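Local atomic coordinates of maltose/maltodextrin-binding protein (PDB entry 2GH9), a protein that binds maltotriose and probably related maltodextrins in the periplasm, most likely as the solute-capturing component of a sugar uptake system. Residues A[77-88]-A[103-111]; A[63-72]-A[334-345]. One frame throughout, in Å; residues are numbered along the deposited sequence.

Interaction 1 of 2, residues A[77-88]-A[103-111]. Unlike the reference sequence in segment 77-88: Ala-86 (reference Thr).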
loop_
_atom_site.group_PDB
_atom_site.type_symbol
_atom_site.label_atom_id
_atom_site.label_comp_id
_atom_site.label_asym_id
_atom_site.label_seq_id
_atom_site.Cartn_x
_atom_site.Cartn_y
_atom_site.Cartn_z
ATOM N N GLU A 77 10.454 16.039 9.650
ATOM C CA GLU A 77 11.003 17.315 9.198
ATOM C C GLU A 77 10.164 17.851 8.025
ATOM O O GLU A 77 10.005 17.178 6.988
ATOM C CB GLU A 77 12.497 17.164 8.838
ATOM C CG GLU A 77 13.199 18.413 8.246
ATOM C CD GLU A 77 13.380 19.584 9.232
ATOM O OE1 GLU A 77 13.080 19.442 10.428
ATOM O OE2 GLU A 77 13.851 20.652 8.793
ATOM N N PRO A 78 9.592 19.067 8.183
ATOM C CA PRO A 78 9.013 19.757 7.022
ATOM C C PRO A 78 10.062 19.942 5.920
ATOM O O PRO A 78 11.171 20.395 6.203
ATOM C CB PRO A 78 8.590 21.112 7.596
ATOM C CG PRO A 78 8.384 20.848 9.039
ATOM C CD PRO A 78 9.456 19.869 9.410
ATOM N N VAL A 79 9.713 19.603 4.675
ATOM C CA VAL A 79 10.699 19.552 3.601
ATOM C C VAL A 79 10.511 20.614 2.500
ATOM O O VAL A 79 11.349 20.724 1.591
ATOM C CB VAL A 79 10.788 18.116 2.972
ATOM C CG1 VAL A 79 11.191 17.111 4.030
ATOM C CG2 VAL A 79 9.463 17.697 2.309
ATOM N N GLY A 80 9.427 21.384 2.586
ATOM C CA GLY A 80 9.088 22.363 1.560
ATOM C C GLY A 80 10.174 23.399 1.341
ATOM O O GLY A 80 10.450 23.784 0.207
ATOM N N LYS A 81 10.805 23.833 2.428
ATOM C CA LYS A 81 11.871 24.837 2.353
ATOM C C LYS A 81 13.118 24.351 1.592
ATOM O O LYS A 81 13.909 25.187 1.136
ATOM C CB LYS A 81 12.264 25.322 3.760
ATOM C CG LYS A 81 13.035 24.305 4.607
ATOM C CD LYS A 81 13.358 24.824 6.018
ATOM C CE LYS A 81 13.138 23.735 7.066
ATOM N NZ LYS A 81 13.587 24.149 8.428
ATOM N N TYR A 82 13.296 23.025 1.448
ATOM C CA TYR A 82 14.492 22.456 0.778
ATOM C C TYR A 82 14.308 22.144 -0.714
ATOM O O TYR A 82 15.237 21.663 -1.363
ATOM C CB TYR A 82 14.924 21.152 1.438
ATOM C CG TYR A 82 15.112 21.152 2.935
ATOM C CD1 TYR A 82 16.263 21.682 3.518
ATOM C CD2 TYR A 82 14.170 20.562 3.770
ATOM C CE1 TYR A 82 16.452 21.652 4.894
ATOM C CE2 TYR A 82 14.336 20.539 5.151
ATOM C CZ TYR A 82 15.491 21.080 5.703
ATOM O OH TYR A 82 15.705 21.040 7.057
ATOM N N VAL A 83 13.113 22.394 -1.238
ATOM C CA VAL A 83 12.734 21.971 -2.576
ATOM C C VAL A 83 12.248 23.151 -3.429
ATOM O O VAL A 83 11.754 24.149 -2.920
ATOM C CB VAL A 83 11.639 20.853 -2.526
ATOM C CG1 VAL A 83 12.116 19.692 -1.667
ATOM C CG2 VAL A 83 10.325 21.402 -1.982
ATOM N N THR A 84 12.402 23.008 -4.738
ATOM C CA THR A 84 11.991 24.040 -5.701
ATOM C C THR A 84 10.567 23.833 -6.196
ATOM O O THR A 84 9.997 22.733 -6.085
ATOM C CB THR A 84 12.886 24.022 -6.916
ATOM O OG1 THR A 84 12.585 22.861 -7.686
ATOM C CG2 THR A 84 14.339 24.005 -6.494
ATOM N N GLN A 85 10.000 24.912 -6.740
ATOM C CA GLN A 85 8.668 24.878 -7.358
ATOM C C GLN A 85 8.667 23.991 -8.587
ATOM O O GLN A 85 7.672 23.340 -8.882
ATOM C CB GLN A 85 8.212 26.296 -7.745
ATOM C CG GLN A 85 7.015 26.361 -8.724
ATOM C CD GLN A 85 5.700 25.823 -8.144
ATOM O OE1 GLN A 85 5.638 25.406 -6.985
ATOM N NE2 GLN A 85 4.638 25.857 -8.953
ATOM N N ALA A 86 9.773 23.980 -9.310
ATOM C CA ALA A 86 9.908 23.104 -10.456
ATOM C C ALA A 86 9.734 21.648 -10.035
ATOM O O ALA A 86 9.013 20.899 -10.681
ATOM C CB ALA A 86 11.253 23.298 -11.125
ATOM N N TYR A 87 10.406 21.252 -8.959
ATOM C CA TYR A 87 10.259 19.888 -8.443
ATOM C C TYR A 87 8.787 19.654 -8.086
ATOM O O TYR A 87 8.180 18.720 -8.585
ATOM C CB TYR A 87 11.191 19.631 -7.249
ATOM C CG TYR A 87 10.804 18.418 -6.429
ATOM C CD1 TYR A 87 11.094 17.133 -6.865
ATOM C CD2 TYR A 87 10.143 18.562 -5.214
ATOM C CE1 TYR A 87 10.729 16.017 -6.105
ATOM C CE2 TYR A 87 9.778 17.455 -4.450
ATOM C CZ TYR A 87 10.059 16.189 -4.904
ATOM O OH TYR A 87 9.677 15.100 -4.133
ATOM N N LEU A 88 8.215 20.541 -7.276
ATOM C CA LEU A 88 6.813 20.429 -6.842
ATOM C C LEU A 88 5.794 20.408 -7.980
ATOM O O LEU A 88 4.874 19.580 -7.970
ATOM C CB LEU A 88 6.474 21.545 -5.840
ATOM C CG LEU A 88 7.217 21.414 -4.510
ATOM C CD1 LEU A 88 7.062 22.684 -3.648
ATOM C CD2 LEU A 88 6.771 20.141 -3.748
ATOM N N GLY A 103 -1.145 22.006 6.428
ATOM C CA GLY A 103 -0.759 22.923 5.353
ATOM C C GLY A 103 0.700 22.865 4.911
ATOM O O GLY A 103 1.152 23.720 4.139
ATOM N N ARG A 104 1.439 21.859 5.374
ATOM C CA ARG A 104 2.844 21.734 5.035
ATOM C C ARG A 104 3.164 20.398 4.393
ATOM O O ARG A 104 2.550 19.371 4.712
ATOM C CB ARG A 104 3.685 21.879 6.289
ATOM C CG ARG A 104 3.465 23.198 7.002
ATOM C CD ARG A 104 4.545 23.419 7.997
ATOM N NE ARG A 104 4.147 24.400 8.994
ATOM C CZ ARG A 104 4.962 24.879 9.930
ATOM N NH1 ARG A 104 6.235 24.465 9.993
ATOM N NH2 ARG A 104 4.497 25.774 10.805
ATOM N N LEU A 105 4.145 20.423 3.501
ATOM C CA LEU A 105 4.681 19.209 2.899
ATOM C C LEU A 105 5.614 18.517 3.908
ATOM O O LEU A 105 6.606 19.099 4.342
ATOM C CB LEU A 105 5.414 19.543 1.611
ATOM C CG LEU A 105 5.743 18.348 0.716
ATOM C CD1 LEU A 105 4.489 17.735 0.111
ATOM C CD2 LEU A 105 6.720 18.787 -0.371
ATOM N N MET A 106 5.276 17.276 4.275
ATOM C CA MET A 106 5.945 16.551 5.353
ATOM C C MET A 106 6.847 15.384 4.886
ATOM O O MET A 106 7.377 14.623 5.692
ATOM C CB MET A 106 4.894 16.076 6.358
ATOM C CG MET A 106 4.023 17.230 6.965
ATOM S SD MET A 106 5.037 18.585 7.671
ATOM C CE MET A 106 5.888 17.733 8.992
ATOM N N GLY A 107 7.038 15.275 3.583
ATOM C CA GLY A 107 7.947 14.285 3.012
ATOM C C GLY A 107 7.991 14.478 1.519
ATOM O O GLY A 107 7.269 15.308 0.972
ATOM N N LEU A 108 8.875 13.751 0.858
ATOM C CA LEU A 108 9.017 13.843 -0.598
ATOM C C LEU A 108 8.271 12.678 -1.218
ATOM O O LEU A 108 8.714 11.545 -1.046
ATOM C CB LEU A 108 10.481 13.768 -1.011
ATOM C CG LEU A 108 11.428 14.785 -0.367
ATOM C CD1 LEU A 108 12.826 14.577 -0.923
ATOM C CD2 LEU A 108 10.935 16.189 -0.610
ATOM N N PRO A 109 7.141 12.953 -1.919
ATOM C CA PRO A 109 6.357 11.903 -2.544
ATOM C C PRO A 109 7.137 11.262 -3.684
ATOM O O PRO A 109 7.728 11.970 -4.517
ATOM C CB PRO A 109 5.119 12.637 -3.089
ATOM C CG PRO A 109 5.113 13.964 -2.453
ATOM C CD PRO A 109 6.543 14.281 -2.168
ATOM N N ALA A 110 7.150 9.934 -3.720
ATOM C CA ALA A 110 8.006 9.219 -4.658
ATOM C C ALA A 110 7.236 8.268 -5.560
ATOM O O ALA A 110 7.340 8.355 -6.788
ATOM C CB ALA A 110 9.126 8.483 -3.895
ATOM N N PHE A 111 6.474 7.354 -4.958
ATOM C CA PHE A 111 5.840 6.269 -5.706
ATOM C C PHE A 111 4.383 6.100 -5.339
ATOM O O PHE A 111 3.975 6.360 -4.195
ATOM C CB PHE A 111 6.578 4.949 -5.452
ATOM C CG PHE A 111 8.074 5.068 -5.524
ATOM C CD1 PHE A 111 8.701 5.294 -6.739
ATOM C CD2 PHE A 111 8.849 4.956 -4.384
ATOM C CE1 PHE A 111 10.091 5.433 -6.808
ATOM C CE2 PHE A 111 10.235 5.076 -4.457
ATOM C CZ PHE A 111 10.846 5.316 -5.677
HETATM O O HOH W 1 10.051 14.733 6.260
HETATM O O HOH W 2 7.322 21.664 4.451
#
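Val-79 and Leu-105 make the direct hydrogen bond of this contact, in which the loop after Glu-77 and the helix start that follows lie on strand 104-113, part of the larger mixed sheet of a periplasmic binding protein fold. Val-79 N reaches Leu-105 O at 3.2 Å, almost straight at the hydrogen (170°). The same carbonyl takes a second bond, from water 2 at 2.7 Å, and that water accepts from Gly-80 N. Water 1 gives a proton to each of Glu-77 O and Met-106 O, two oxygens 3.9 Å apart.

The apolar packing gathers on Leu-108. With CG anti to the carbonyl carbon (chi1 -55°), Leu-108 turns its CD2 branch onto Val-79 CG2, 3.6 Å away, and Val-83 CG1; Ala-287 and Lys-288 of helix 280-290 also pack on this leucine. Leu-88 and Leu-105 run antiparallel as they pass, with Leu-88 CD2 3.6 Å from Leu-105 CD2. The bent side chain of Met-106 curls back to lay its CE alongside the proline ring, Met-106 CE being 4.0 Å from Pro-78 CG.

Helix 85-90 begins with a cap: Thr-84 OG1 accepts from Tyr-87 N. The tyrosine side chain comes in across Leu-108, resting Tyr-87 OH 3.5 Å from Leu-108 CB.

Interaction 2 of 2, residues A[63-72]-A[334-345]. With GLC (alpha-D-glucopyranose), chain B.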
loop_
_atom_site.group_PDB
_atom_site.type_symbol
_atom_site.label_atom_id
_atom_site.label_comp_id
_atom_site.label_asym_id
_atom_site.label_seq_id
_atom_site.Cartn_x
_atom_site.Cartn_y
_atom_site.Cartn_z
ATOM N N PRO A 63 4.358 4.885 3.841
ATOM C CA PRO A 63 3.082 5.121 3.176
ATOM C C PRO A 63 2.456 6.374 3.756
ATOM O O PRO A 63 2.645 6.682 4.935
ATOM C CB PRO A 63 2.251 3.879 3.544
ATOM C CG PRO A 63 2.780 3.501 4.879
ATOM C CD PRO A 63 4.254 3.832 4.859
ATOM N N HIS A 64 1.732 7.098 2.931
ATOM C CA HIS A 64 1.167 8.380 3.341
ATOM C C HIS A 64 0.122 8.349 4.445
ATOM O O HIS A 64 -0.127 9.376 5.071
ATOM C CB HIS A 64 0.623 9.120 2.138
ATOM C CG HIS A 64 -0.725 8.655 1.670
ATOM N ND1 HIS A 64 -0.885 7.750 0.643
ATOM C CD2 HIS A 64 -1.976 9.028 2.046
ATOM C CE1 HIS A 64 -2.179 7.584 0.410
ATOM N NE2 HIS A 64 -2.864 8.338 1.255
ATOM N N ASP A 65 -0.494 7.189 4.701
ATOM C CA ASP A 65 -1.479 7.134 5.787
ATOM C C ASP A 65 -0.828 7.390 7.154
ATOM O O ASP A 65 -1.499 7.817 8.093
ATOM C CB ASP A 65 -2.304 5.836 5.753
ATOM C CG ASP A 65 -1.486 4.614 5.998
ATOM O OD1 ASP A 65 -0.606 4.275 5.138
ATOM O OD2 ASP A 65 -1.737 3.979 7.047
ATOM N N TRP A 66 0.479 7.167 7.254
ATOM C CA TRP A 66 1.238 7.430 8.480
ATOM C C TRP A 66 1.508 8.929 8.784
ATOM O O TRP A 66 1.947 9.245 9.893
ATOM C CB TRP A 66 2.603 6.763 8.390
ATOM C CG TRP A 66 2.618 5.285 8.335
ATOM C CD1 TRP A 66 1.538 4.436 8.311
ATOM C CD2 TRP A 66 3.780 4.459 8.281
ATOM N NE1 TRP A 66 1.967 3.138 8.262
ATOM C CE2 TRP A 66 3.339 3.119 8.250
ATOM C CE3 TRP A 66 5.158 4.717 8.276
ATOM C CZ2 TRP A 66 4.224 2.042 8.188
ATOM C CZ3 TRP A 66 6.042 3.646 8.210
ATOM C CH2 TRP A 66 5.572 2.321 8.180
ATOM N N VAL A 67 1.248 9.823 7.825
ATOM C CA VAL A 67 1.735 11.217 7.883
ATOM C C VAL A 67 1.140 12.039 9.035
ATOM O O VAL A 67 1.900 12.640 9.823
ATOM C CB VAL A 67 1.606 11.944 6.503
ATOM C CG1 VAL A 67 1.721 13.484 6.623
ATOM C CG2 VAL A 67 2.680 11.423 5.554
ATOM N N GLY A 68 -0.184 12.031 9.159
ATOM C CA GLY A 68 -0.868 12.746 10.244
ATOM C C GLY A 68 -0.411 12.346 11.635
ATOM O O GLY A 68 -0.085 13.209 12.425
ATOM N N GLU A 69 -0.377 11.044 11.937
ATOM C CA GLU A 69 0.098 10.559 13.230
ATOM C C GLU A 69 1.564 10.902 13.516
ATOM O O GLU A 69 1.918 11.254 14.650
ATOM C CB GLU A 69 -0.093 9.049 13.338
ATOM C CG GLU A 69 0.355 8.448 14.642
ATOM C CD GLU A 69 0.209 6.961 14.694
ATOM O OE1 GLU A 69 -0.370 6.365 13.748
ATOM O OE2 GLU A 69 0.669 6.381 15.694
ATOM N N MET A 70 2.423 10.743 12.509
ATOM C CA MET A 70 3.834 11.056 12.660
ATOM C C MET A 70 4.080 12.569 12.835
ATOM O O MET A 70 4.896 12.971 13.677
ATOM C CB MET A 70 4.633 10.522 11.463
ATOM C CG MET A 70 4.729 9.007 11.439
ATOM S SD MET A 70 5.773 8.409 10.094
ATOM C CE MET A 70 7.204 7.821 10.962
ATOM N N ALA A 71 3.383 13.375 12.031
ATOM C CA ALA A 71 3.469 14.824 12.090
ATOM C C ALA A 71 3.023 15.353 13.464
ATOM O O ALA A 71 3.702 16.210 14.067
ATOM C CB ALA A 71 2.654 15.459 10.943
ATOM N N GLN A 72 1.925 14.812 13.983
ATOM C CA GLN A 72 1.500 15.118 15.362
ATOM C C GLN A 72 2.493 14.698 16.433
ATOM O O GLN A 72 2.542 15.329 17.483
ATOM C CB GLN A 72 0.163 14.460 15.677
ATOM C CG GLN A 72 -1.012 15.162 15.068
ATOM C CD GLN A 72 -2.302 14.836 15.786
ATOM O OE1 GLN A 72 -2.457 13.738 16.350
ATOM N NE2 GLN A 72 -3.243 15.786 15.774
ATOM N N PRO A 334 -7.502 7.456 -2.500
ATOM C CA PRO A 334 -6.351 7.530 -1.601
ATOM C C PRO A 334 -6.721 7.206 -0.160
ATOM O O PRO A 334 -7.780 7.630 0.324
ATOM C CB PRO A 334 -5.879 8.998 -1.692
ATOM C CG PRO A 334 -6.579 9.604 -2.823
ATOM C CD PRO A 334 -7.819 8.761 -3.106
ATOM N N MET A 335 -5.850 6.471 0.523
ATOM C CA MET A 335 -5.941 6.341 1.957
ATOM C C MET A 335 -6.040 7.732 2.611
ATOM O O MET A 335 -5.434 8.698 2.127
ATOM C CB MET A 335 -4.714 5.625 2.514
ATOM C CG MET A 335 -4.740 4.150 2.288
ATOM S SD MET A 335 -3.416 3.323 3.086
ATOM C CE MET A 335 -1.989 3.851 2.112
ATOM N N PRO A 336 -6.782 7.826 3.736
ATOM C CA PRO A 336 -6.703 9.037 4.520
ATOM C C PRO A 336 -5.332 9.137 5.177
ATOM O O PRO A 336 -4.747 8.100 5.570
ATOM C CB PRO A 336 -7.768 8.840 5.614
ATOM C CG PRO A 336 -8.605 7.710 5.180
ATOM C CD PRO A 336 -7.674 6.839 4.356
ATOM N N ASN A 337 -4.835 10.365 5.318
ATOM C CA ASN A 337 -3.573 10.581 5.992
ATOM C C ASN A 337 -3.743 11.170 7.392
ATOM O O ASN A 337 -2.768 11.482 8.036
ATOM C CB ASN A 337 -2.625 11.418 5.120
ATOM C CG ASN A 337 -2.811 12.930 5.276
ATOM O OD1 ASN A 337 -3.755 13.418 5.905
ATOM N ND2 ASN A 337 -1.886 13.677 4.684
ATOM N N ILE A 338 -4.980 11.273 7.859
ATOM C CA ILE A 338 -5.264 11.875 9.186
ATOM C C ILE A 338 -4.816 10.985 10.339
ATOM O O ILE A 338 -4.716 9.755 10.192
ATOM C CB ILE A 338 -6.761 12.261 9.347
ATOM C CG1 ILE A 338 -7.698 11.054 9.165
ATOM C CG2 ILE A 338 -7.111 13.364 8.372
ATOM C CD1 ILE A 338 -9.134 11.334 9.558
ATOM N N PRO A 339 -4.529 11.591 11.507
ATOM C CA PRO A 339 -3.992 10.807 12.612
ATOM C C PRO A 339 -4.835 9.605 13.016
ATOM O O PRO A 339 -4.294 8.574 13.411
ATOM C CB PRO A 339 -3.922 11.827 13.755
ATOM C CG PRO A 339 -3.780 13.122 13.070
ATOM C CD PRO A 339 -4.625 13.019 11.851
ATOM N N GLU A 340 -6.150 9.760 12.907
ATOM C CA GLU A 340 -7.125 8.762 13.324
ATOM C C GLU A 340 -7.079 7.464 12.507
ATOM O O GLU A 340 -7.469 6.403 12.990
ATOM C CB GLU A 340 -8.529 9.381 13.240
ATOM C CG GLU A 340 -8.764 10.506 14.268
ATOM C CD GLU A 340 -8.374 11.907 13.786
ATOM O OE1 GLU A 340 -7.889 12.081 12.647
ATOM O OE2 GLU A 340 -8.568 12.855 14.575
ATOM N N MET A 341 -6.581 7.542 11.273
ATOM C CA MET A 341 -6.405 6.338 10.451
ATOM C C MET A 341 -5.629 5.239 11.206
ATOM O O MET A 341 -5.961 4.061 11.093
ATOM C CB MET A 341 -5.708 6.696 9.118
ATOM C CG MET A 341 -5.947 5.710 8.005
ATOM S SD MET A 341 -7.672 5.238 7.740
ATOM C CE MET A 341 -7.642 3.502 8.184
ATOM N N GLY A 342 -4.618 5.621 11.988
ATOM C CA GLY A 342 -3.843 4.663 12.791
ATOM C C GLY A 342 -4.675 3.825 13.764
ATOM O O GLY A 342 -4.331 2.674 14.068
ATOM N N LYS A 343 -5.770 4.414 14.246
ATOM C CA LYS A 343 -6.726 3.735 15.134
ATOM C C LYS A 343 -7.630 2.719 14.419
ATOM O O LYS A 343 -8.113 1.777 15.049
ATOM C CB LYS A 343 -7.616 4.766 15.857
ATOM C CG LYS A 343 -6.974 5.446 17.073
ATOM C CD LYS A 343 -6.401 6.818 16.737
ATOM C CE LYS A 343 -6.245 7.706 17.990
ATOM N NZ LYS A 343 -5.655 9.046 17.626
ATOM N N VAL A 344 -7.860 2.896 13.120
ATOM C CA VAL A 344 -8.854 2.075 12.388
ATOM C C VAL A 344 -8.348 0.681 12.004
ATOM O O VAL A 344 -9.076 -0.294 12.132
ATOM C CB VAL A 344 -9.383 2.820 11.153
ATOM C CG1 VAL A 344 -10.332 1.916 10.323
ATOM C CG2 VAL A 344 -10.118 4.097 11.587
ATOM N N TRP A 345 -7.095 0.587 11.567
ATOM C CA TRP A 345 -6.564 -0.648 10.987
ATOM C C TRP A 345 -6.675 -1.864 11.913
ATOM O O TRP A 345 -6.982 -2.977 11.468
ATOM C CB TRP A 345 -5.088 -0.464 10.602
ATOM C CG TRP A 345 -4.778 0.609 9.586
ATOM C CD1 TRP A 345 -3.969 1.692 9.768
ATOM C CD2 TRP A 345 -5.203 0.661 8.208
ATOM N NE1 TRP A 345 -3.884 2.419 8.622
ATOM C CE2 TRP A 345 -4.625 1.816 7.642
ATOM C CE3 TRP A 345 -6.014 -0.151 7.406
ATOM C CZ2 TRP A 345 -4.830 2.184 6.310
ATOM C CZ3 TRP A 345 -6.230 0.220 6.098
ATOM C CH2 TRP A 345 -5.633 1.383 5.556
HETATM C C1 GLC B . -1.374 -0.292 4.805
HETATM C C2 GLC B . -1.087 0.983 5.577
HETATM C C3 GLC B . -0.585 0.655 6.974
HETATM C C4 GLC B . -1.578 -0.278 7.657
HETATM C C5 GLC B . -1.867 -1.535 6.822
HETATM C C6 GLC B . -2.961 -2.431 7.422
HETATM O O2 GLC B . -0.116 1.784 4.877
HETATM O O3 GLC B . -0.436 1.853 7.729
HETATM O O4 GLC B . -1.038 -0.628 8.931
HETATM O O5 GLC B . -2.295 -1.147 5.514
HETATM O O6 GLC B . -2.838 -3.749 6.876
HETATM O O HOH W 3 -1.807 9.000 10.269
#
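Asp-65 and Trp-345 grip one glucose together and touch each other, and this shared hold on the ligand sets the contact apart: it is part of the glycan pocket of the periplasmic binding protein fold. Asp-65 takes two glucose hydroxyls at once, O2 on OD1 and O3 on OD2, each at 2.6 Å. OD2 also receives a weak bond from Trp-345 NE1, with the carboxylate and indole planes 83° apart, while Trp-66 NE1 donates to the same O3. Glucose C4 lies over one face of the Trp-345 ring, 3.5 Å above its plane, and Met-341 CE backs the opposite face. A leucine in place of Trp-345 would probably deprive the sugar of its flat platform and Asp-65 OD2 of one donor.

Away from the sugar, side-chain and backbone bonds tie the two segments. His-64 has its CG between the backbone N and carbonyl carbon (chi1 79°), swinging NE2 to Met-335 O at 2.7 Å, a bond that comes from above the carbonyl plane; ND1 is held by Val-268 N. Gly-68 N sits nearly in line with the Asn-337 C=O, 2.9 Å from Asn-337 O, though its N-H is bent off that line (133° at the hydrogen). Water 3 accepts from Glu-69 N and sits within bonding distance of Asp-65 O and Ile-338 O. Pro-336 O is buried without a hydrogen-bond partner, though Asp-65 CA comes within 3.4 Å of it. At the outer end, the extended Gln-72 lies across Pro-339, with Gln-72 CD 3.5 Å from Pro-339 CG.

Overall arrangement
Interaction 2 is the more buried, its centre about 13 Å from that of the chain, with part of it lining the sugar pocket; interaction 1 lies farther out, at about 21 Å, and is only partly buried. Their centres are 18 Å apart, yet they touch where Met-106 CB packs on Val-67 CG1 at 4.1 Å. Both hang on strand 265-273, which pairs with strand 104-113 in interaction 1 and is bonded by His-64 and Met-335 in interaction 2. The chemistry follows the place: 77-88 with 103-111 is mainly aliphatic packing with two bridging waters, whereas 63-72 with 334-345 brings distant parts of the chain together with polar and aromatic groups that hold sugar.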